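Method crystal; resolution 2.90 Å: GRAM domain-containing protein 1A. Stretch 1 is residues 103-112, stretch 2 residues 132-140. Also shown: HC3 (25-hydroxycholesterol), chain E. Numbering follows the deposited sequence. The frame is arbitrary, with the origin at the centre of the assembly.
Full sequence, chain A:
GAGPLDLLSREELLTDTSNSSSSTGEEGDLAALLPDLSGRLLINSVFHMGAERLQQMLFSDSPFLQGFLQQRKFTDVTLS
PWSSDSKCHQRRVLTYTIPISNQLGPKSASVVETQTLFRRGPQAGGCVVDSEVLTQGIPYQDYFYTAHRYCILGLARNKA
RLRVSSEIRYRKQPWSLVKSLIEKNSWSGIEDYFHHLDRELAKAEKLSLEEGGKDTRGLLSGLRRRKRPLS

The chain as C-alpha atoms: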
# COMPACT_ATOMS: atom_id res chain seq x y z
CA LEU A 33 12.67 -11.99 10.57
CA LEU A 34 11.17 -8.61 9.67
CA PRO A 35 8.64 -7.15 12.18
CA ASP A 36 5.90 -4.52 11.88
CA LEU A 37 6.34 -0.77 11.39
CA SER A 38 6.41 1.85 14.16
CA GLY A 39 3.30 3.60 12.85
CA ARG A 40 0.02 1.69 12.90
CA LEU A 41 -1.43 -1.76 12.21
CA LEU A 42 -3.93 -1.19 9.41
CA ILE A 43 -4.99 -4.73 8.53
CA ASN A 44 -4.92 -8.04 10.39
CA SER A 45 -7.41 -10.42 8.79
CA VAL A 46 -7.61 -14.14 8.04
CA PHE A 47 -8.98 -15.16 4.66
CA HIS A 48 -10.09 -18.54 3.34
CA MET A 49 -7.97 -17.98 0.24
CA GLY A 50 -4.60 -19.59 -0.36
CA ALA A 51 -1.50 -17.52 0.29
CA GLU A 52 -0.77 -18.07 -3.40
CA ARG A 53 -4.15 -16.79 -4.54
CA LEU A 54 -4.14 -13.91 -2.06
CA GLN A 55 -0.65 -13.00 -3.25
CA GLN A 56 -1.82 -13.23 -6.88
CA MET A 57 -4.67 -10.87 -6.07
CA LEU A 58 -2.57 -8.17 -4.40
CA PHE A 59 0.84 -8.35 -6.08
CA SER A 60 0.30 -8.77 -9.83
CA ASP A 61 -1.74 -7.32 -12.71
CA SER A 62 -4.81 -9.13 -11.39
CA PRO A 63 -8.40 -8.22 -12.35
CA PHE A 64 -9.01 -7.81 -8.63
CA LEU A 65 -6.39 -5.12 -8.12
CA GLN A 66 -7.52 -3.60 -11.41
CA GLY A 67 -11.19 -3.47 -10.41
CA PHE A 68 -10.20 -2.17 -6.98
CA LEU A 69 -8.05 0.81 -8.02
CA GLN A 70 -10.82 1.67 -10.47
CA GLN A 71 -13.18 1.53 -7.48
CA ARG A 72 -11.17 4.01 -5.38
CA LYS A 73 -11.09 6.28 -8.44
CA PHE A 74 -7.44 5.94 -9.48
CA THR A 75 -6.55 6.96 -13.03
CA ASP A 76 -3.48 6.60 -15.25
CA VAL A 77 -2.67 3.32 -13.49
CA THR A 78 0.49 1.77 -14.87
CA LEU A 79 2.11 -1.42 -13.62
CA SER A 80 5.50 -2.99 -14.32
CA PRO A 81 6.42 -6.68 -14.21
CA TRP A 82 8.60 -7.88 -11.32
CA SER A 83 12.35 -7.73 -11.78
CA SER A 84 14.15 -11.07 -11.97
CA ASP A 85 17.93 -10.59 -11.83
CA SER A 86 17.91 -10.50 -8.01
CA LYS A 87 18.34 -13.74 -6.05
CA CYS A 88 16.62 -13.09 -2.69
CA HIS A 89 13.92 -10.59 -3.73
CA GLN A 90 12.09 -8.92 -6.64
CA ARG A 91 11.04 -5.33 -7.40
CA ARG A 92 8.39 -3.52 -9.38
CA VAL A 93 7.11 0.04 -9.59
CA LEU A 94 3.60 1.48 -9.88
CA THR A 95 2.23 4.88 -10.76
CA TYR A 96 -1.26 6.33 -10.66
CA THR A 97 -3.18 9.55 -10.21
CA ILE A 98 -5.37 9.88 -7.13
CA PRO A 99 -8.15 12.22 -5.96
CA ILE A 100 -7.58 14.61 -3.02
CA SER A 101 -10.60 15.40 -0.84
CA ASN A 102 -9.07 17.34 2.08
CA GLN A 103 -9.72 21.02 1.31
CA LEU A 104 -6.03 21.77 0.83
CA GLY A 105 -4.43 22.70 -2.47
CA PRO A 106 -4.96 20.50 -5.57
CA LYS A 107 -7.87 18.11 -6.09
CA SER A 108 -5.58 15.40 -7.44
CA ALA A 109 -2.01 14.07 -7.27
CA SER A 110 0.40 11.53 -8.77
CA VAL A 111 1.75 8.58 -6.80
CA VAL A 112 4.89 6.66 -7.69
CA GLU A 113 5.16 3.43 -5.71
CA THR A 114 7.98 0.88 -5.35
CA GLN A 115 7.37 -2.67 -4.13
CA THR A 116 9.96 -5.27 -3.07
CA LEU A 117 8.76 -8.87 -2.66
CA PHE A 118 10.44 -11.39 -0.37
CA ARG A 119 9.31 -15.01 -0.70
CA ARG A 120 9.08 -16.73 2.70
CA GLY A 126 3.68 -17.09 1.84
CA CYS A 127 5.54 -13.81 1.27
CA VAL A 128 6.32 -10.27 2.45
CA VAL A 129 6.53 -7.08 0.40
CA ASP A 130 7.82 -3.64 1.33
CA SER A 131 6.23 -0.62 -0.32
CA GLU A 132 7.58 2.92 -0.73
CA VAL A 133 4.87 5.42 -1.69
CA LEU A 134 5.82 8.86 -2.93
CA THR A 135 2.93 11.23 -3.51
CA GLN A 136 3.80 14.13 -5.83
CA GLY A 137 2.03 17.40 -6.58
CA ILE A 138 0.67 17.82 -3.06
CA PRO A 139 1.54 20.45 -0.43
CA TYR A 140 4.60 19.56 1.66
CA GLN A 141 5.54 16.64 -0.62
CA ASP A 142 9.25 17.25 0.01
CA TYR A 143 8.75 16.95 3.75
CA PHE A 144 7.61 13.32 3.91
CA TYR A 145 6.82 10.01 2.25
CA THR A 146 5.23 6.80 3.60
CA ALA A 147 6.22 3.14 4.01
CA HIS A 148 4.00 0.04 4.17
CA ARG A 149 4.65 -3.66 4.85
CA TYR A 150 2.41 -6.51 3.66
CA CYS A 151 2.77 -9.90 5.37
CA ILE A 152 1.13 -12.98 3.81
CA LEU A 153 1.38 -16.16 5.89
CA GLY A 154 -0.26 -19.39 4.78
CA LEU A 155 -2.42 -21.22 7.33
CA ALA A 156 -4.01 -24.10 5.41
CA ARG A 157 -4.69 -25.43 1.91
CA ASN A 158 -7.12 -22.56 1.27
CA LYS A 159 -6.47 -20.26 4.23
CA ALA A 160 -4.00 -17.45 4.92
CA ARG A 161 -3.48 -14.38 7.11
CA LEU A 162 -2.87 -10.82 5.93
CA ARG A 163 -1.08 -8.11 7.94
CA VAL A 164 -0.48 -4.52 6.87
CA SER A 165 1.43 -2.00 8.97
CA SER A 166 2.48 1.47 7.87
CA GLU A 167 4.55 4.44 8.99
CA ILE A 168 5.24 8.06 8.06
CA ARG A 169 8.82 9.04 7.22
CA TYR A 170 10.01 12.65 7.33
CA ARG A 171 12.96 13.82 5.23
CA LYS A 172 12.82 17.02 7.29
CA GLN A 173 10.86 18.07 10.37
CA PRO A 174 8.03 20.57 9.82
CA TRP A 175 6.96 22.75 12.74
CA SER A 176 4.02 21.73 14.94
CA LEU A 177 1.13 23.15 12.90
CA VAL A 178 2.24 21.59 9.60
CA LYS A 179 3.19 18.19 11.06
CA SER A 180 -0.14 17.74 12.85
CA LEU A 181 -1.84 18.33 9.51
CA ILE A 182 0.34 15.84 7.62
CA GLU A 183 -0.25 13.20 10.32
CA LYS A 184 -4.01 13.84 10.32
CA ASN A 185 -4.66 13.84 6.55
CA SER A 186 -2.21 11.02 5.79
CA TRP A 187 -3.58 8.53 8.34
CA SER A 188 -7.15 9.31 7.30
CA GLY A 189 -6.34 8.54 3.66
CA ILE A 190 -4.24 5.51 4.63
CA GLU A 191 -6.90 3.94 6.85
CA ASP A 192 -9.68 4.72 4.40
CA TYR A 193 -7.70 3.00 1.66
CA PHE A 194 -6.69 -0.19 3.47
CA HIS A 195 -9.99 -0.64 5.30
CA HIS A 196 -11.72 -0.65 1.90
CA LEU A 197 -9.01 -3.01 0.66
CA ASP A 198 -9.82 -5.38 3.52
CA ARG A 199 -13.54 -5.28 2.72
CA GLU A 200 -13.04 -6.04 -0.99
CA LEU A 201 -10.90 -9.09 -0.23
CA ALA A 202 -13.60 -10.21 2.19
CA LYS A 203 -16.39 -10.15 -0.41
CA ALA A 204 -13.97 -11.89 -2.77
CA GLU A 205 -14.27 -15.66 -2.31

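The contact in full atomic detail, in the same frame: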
# COMPACT_ATOMS: atom_id res chain seq x y z
N GLN A 103 -9.71 19.68 1.88
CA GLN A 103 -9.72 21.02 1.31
C GLN A 103 -8.38 21.71 1.48
O GLN A 103 -8.24 22.64 2.28
CB GLN A 103 -10.82 21.86 1.95
N LEU A 104 -7.39 21.25 0.73
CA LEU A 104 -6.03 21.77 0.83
C LEU A 104 -5.31 21.59 -0.50
O LEU A 104 -4.92 20.49 -0.87
CB LEU A 104 -5.26 21.06 1.95
CG LEU A 104 -4.14 21.88 2.59
CD1 LEU A 104 -4.70 22.98 3.48
CD2 LEU A 104 -3.24 20.97 3.39
N GLY A 105 -5.16 22.70 -1.22
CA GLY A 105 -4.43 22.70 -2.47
C GLY A 105 -5.14 21.99 -3.61
O GLY A 105 -6.35 22.15 -3.79
N PRO A 106 -4.39 21.21 -4.41
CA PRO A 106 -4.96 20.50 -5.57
C PRO A 106 -6.06 19.51 -5.22
O PRO A 106 -6.21 19.12 -4.06
CB PRO A 106 -3.75 19.77 -6.16
CG PRO A 106 -2.57 20.53 -5.69
CD PRO A 106 -2.93 21.03 -4.33
N LYS A 107 -6.80 19.10 -6.24
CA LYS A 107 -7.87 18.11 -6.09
C LYS A 107 -7.44 16.78 -6.68
O LYS A 107 -8.26 15.89 -6.89
CB LYS A 107 -9.16 18.61 -6.75
CG LYS A 107 -9.66 19.93 -6.19
CD LYS A 107 -10.89 20.43 -6.91
CE LYS A 107 -11.35 21.78 -6.37
NZ LYS A 107 -12.64 22.22 -6.98
N SER A 108 -6.14 16.65 -6.94
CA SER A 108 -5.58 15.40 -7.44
C SER A 108 -4.06 15.39 -7.27
O SER A 108 -3.45 16.43 -6.98
CB SER A 108 -5.95 15.18 -8.91
OG SER A 108 -5.46 16.23 -9.73
N ALA A 109 -3.45 14.22 -7.43
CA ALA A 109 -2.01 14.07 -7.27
C ALA A 109 -1.51 12.77 -7.89
O ALA A 109 -2.28 11.82 -8.05
CB ALA A 109 -1.64 14.12 -5.80
N SER A 110 -0.23 12.73 -8.23
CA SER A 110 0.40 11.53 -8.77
C SER A 110 1.08 10.77 -7.65
O SER A 110 1.54 11.36 -6.67
CB SER A 110 1.41 11.89 -9.86
OG SER A 110 0.77 12.44 -11.00
N VAL A 111 1.15 9.45 -7.80
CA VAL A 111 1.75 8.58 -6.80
C VAL A 111 2.64 7.55 -7.46
O VAL A 111 2.15 6.65 -8.13
CB VAL A 111 0.69 7.85 -5.97
CG1 VAL A 111 1.34 6.84 -5.02
CG2 VAL A 111 -0.16 8.85 -5.19
N VAL A 112 3.95 7.69 -7.27
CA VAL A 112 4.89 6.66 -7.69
C VAL A 112 5.13 5.73 -6.51
O VAL A 112 5.42 6.19 -5.41
CB VAL A 112 6.21 7.26 -8.16
CG1 VAL A 112 7.22 6.15 -8.46
CG2 VAL A 112 5.97 8.12 -9.38
N GLU A 132 7.27 1.50 -0.89
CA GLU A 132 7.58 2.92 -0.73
C GLU A 132 6.65 3.75 -1.60
O GLU A 132 6.64 3.59 -2.82
CB GLU A 132 9.03 3.23 -1.10
CG GLU A 132 10.07 2.54 -0.25
CD GLU A 132 11.48 2.95 -0.65
OE1 GLU A 132 11.76 4.17 -0.67
OE2 GLU A 132 12.30 2.05 -0.96
N VAL A 133 5.87 4.62 -0.98
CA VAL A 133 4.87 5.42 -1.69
C VAL A 133 5.24 6.88 -1.63
O VAL A 133 5.29 7.49 -0.56
CB VAL A 133 3.46 5.22 -1.10
CG1 VAL A 133 2.45 6.13 -1.79
CG2 VAL A 133 3.03 3.77 -1.24
N LEU A 134 5.51 7.45 -2.80
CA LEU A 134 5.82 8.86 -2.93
C LEU A 134 4.68 9.53 -3.66
O LEU A 134 4.39 9.22 -4.81
CB LEU A 134 7.14 9.07 -3.66
CG LEU A 134 8.41 8.78 -2.86
CD1 LEU A 134 8.63 7.29 -2.60
CD2 LEU A 134 9.60 9.35 -3.60
N THR A 135 4.01 10.44 -2.95
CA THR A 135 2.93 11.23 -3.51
C THR A 135 3.48 12.58 -3.97
O THR A 135 4.08 13.31 -3.18
CB THR A 135 1.81 11.45 -2.49
OG1 THR A 135 2.29 12.28 -1.43
CG2 THR A 135 1.35 10.12 -1.91
N GLN A 136 3.28 12.90 -5.25
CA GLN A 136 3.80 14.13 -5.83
C GLN A 136 2.67 15.10 -6.13
O GLN A 136 1.52 14.69 -6.31
CB GLN A 136 4.58 13.83 -7.11
CG GLN A 136 5.55 12.65 -7.02
CD GLN A 136 6.72 12.91 -6.08
OE1 GLN A 136 6.90 14.02 -5.58
NE2 GLN A 136 7.52 11.88 -5.83
N GLY A 137 2.99 16.39 -6.18
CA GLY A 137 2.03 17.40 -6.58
C GLY A 137 1.20 17.93 -5.43
O GLY A 137 0.38 18.83 -5.62
N ILE A 138 1.39 17.37 -4.24
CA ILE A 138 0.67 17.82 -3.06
C ILE A 138 1.47 18.86 -2.31
O ILE A 138 2.67 19.03 -2.56
CB ILE A 138 0.35 16.65 -2.10
CG1 ILE A 138 1.64 15.99 -1.60
CG2 ILE A 138 -0.53 15.63 -2.80
CD1 ILE A 138 1.43 15.02 -0.47
N PRO A 139 0.82 19.59 -1.38
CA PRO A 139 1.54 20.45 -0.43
C PRO A 139 2.45 19.65 0.50
O PRO A 139 2.06 18.60 1.00
CB PRO A 139 0.41 21.10 0.36
CG PRO A 139 -0.78 21.02 -0.53
CD PRO A 139 -0.64 19.76 -1.30
N TYR A 140 3.66 20.16 0.73
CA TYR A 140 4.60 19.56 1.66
C TYR A 140 5.07 18.17 1.22
O TYR A 140 5.40 17.33 2.06
CB TYR A 140 3.98 19.47 3.06
CG TYR A 140 3.41 20.78 3.56
CD1 TYR A 140 4.24 21.85 3.85
CD2 TYR A 140 2.04 20.93 3.75
CE1 TYR A 140 3.72 23.05 4.31
CE2 TYR A 140 1.52 22.12 4.21
CZ TYR A 140 2.36 23.18 4.49
OH TYR A 140 1.84 24.38 4.95
C18 HC3 E . -3.09 9.70 1.69
C13 HC3 E . -1.97 10.01 0.68
C12 HC3 E . -2.55 9.74 -0.59
C11 HC3 E . -2.87 8.15 -0.84
C9 HC3 E . -1.66 7.26 -0.58
C10 HC3 E . -1.97 5.69 -0.83
C19 HC3 E . -3.31 5.37 -0.22
C1 HC3 E . -2.09 5.42 -2.34
C2 HC3 E . -2.31 3.96 -2.65
C3 HC3 E . -1.25 3.08 -2.06
O1 HC3 E . -1.58 1.71 -2.28
C4 HC3 E . -1.10 3.30 -0.55
C5 HC3 E . -0.95 4.79 -0.24
C6 HC3 E . -0.17 5.27 1.13
C7 HC3 E . 0.19 6.70 1.22
C8 HC3 E . -1.12 7.56 0.81
C14 HC3 E . -0.81 9.02 0.96
C15 HC3 E . -0.10 9.55 2.31
C16 HC3 E . -0.45 11.24 2.29
C17 HC3 E . -1.35 11.50 1.07
C20 HC3 E . -2.38 12.51 1.23
C21 HC3 E . -2.59 13.19 -0.16
C22 HC3 E . -2.16 13.59 2.34
C23 HC3 E . -1.91 15.00 1.86
C24 HC3 E . -1.46 15.76 3.08
C25 HC3 E . -1.61 17.25 2.86
C26 HC3 E . -1.01 17.95 4.05
C27 HC3 E . -0.88 17.66 1.60
O2 HC3 E . -2.98 17.56 2.76

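What sets this contact apart is that an antiparallel strand pairing gives way, beyond the S110 and Q136 bridge, to a loop-on-loop packing that also borders a sterol. Beyond the last bridge, L104 CD2 comes within 3.5 Å of O2 of the bound 25-hydroxycholesterol, and P139 O lies 3.1 Å from its C27. The carbonyl oxygen of P139 therefore meets the sterol tail at a methyl carbon.

The ordered part follows textbook rules. The strands 108-112 and 132-136 run antiparallel, their directions 149° apart, and two hydrogen-bonded pairs flank one that is not. In the pair S110 and Q136, Q136 N donates to S110 O at 2.7 Å along a nearly straight path (167°), whereas the return bond from S110 N to Q136 O is longer, 3.3 Å, and bent to 138°. The pair V112 and L134 is more even in length: L134 N to V112 O and V112 N to L134 O both measure 2.9 Å, although the second is again the more bent, at 135°. Between them V111 and T135 bring their CA atoms to 4.4 Å, closer than in either neighbouring pair. Here the backbone is linked by weaker CA-H...O contacts, T135 CA to S110 O at 3.5 Å and V111 CA to L134 O at 3.4 Å.

Side chains alternate accordingly. V111 and T135 share one face of the sheet and are buried; V111 CG2 meets T135 CG2 at 3.8 Å, while V111 CG1 reaches diagonally to V133 CG1 at 3.5 Å. That face also receives the ligand, with T135 CG2 and V133 CG1 each 3.8 Å from the sterol, at C14 and C7 respectively. S110, V112, L134 and Q136 occupy the other, more exposed face.

At the end of the ladder, the small side chain of A109 points toward the partner stretch and fits closely, its CB 3.3 Å from Q136 O and 3.5 Å from I138 CG2. G137 then turns the chain at phi 87°, psi -3°, where a CB would be jammed against the preceding carbonyl oxygen; the backbone itself calls for glycine. Past this turn, proline meets proline: P106 CD lies 4.0 Å from P139 CD, and P106 CG sits 3.4 Å from G137 O. G105, at positive phi, passes beside the P139 ring, and a CB there would clash with P106 CD. The design lesson is a division by region: backbone hydrogen bonds set the strand register, and compact apolar groups with two glycines shape the packing beyond it.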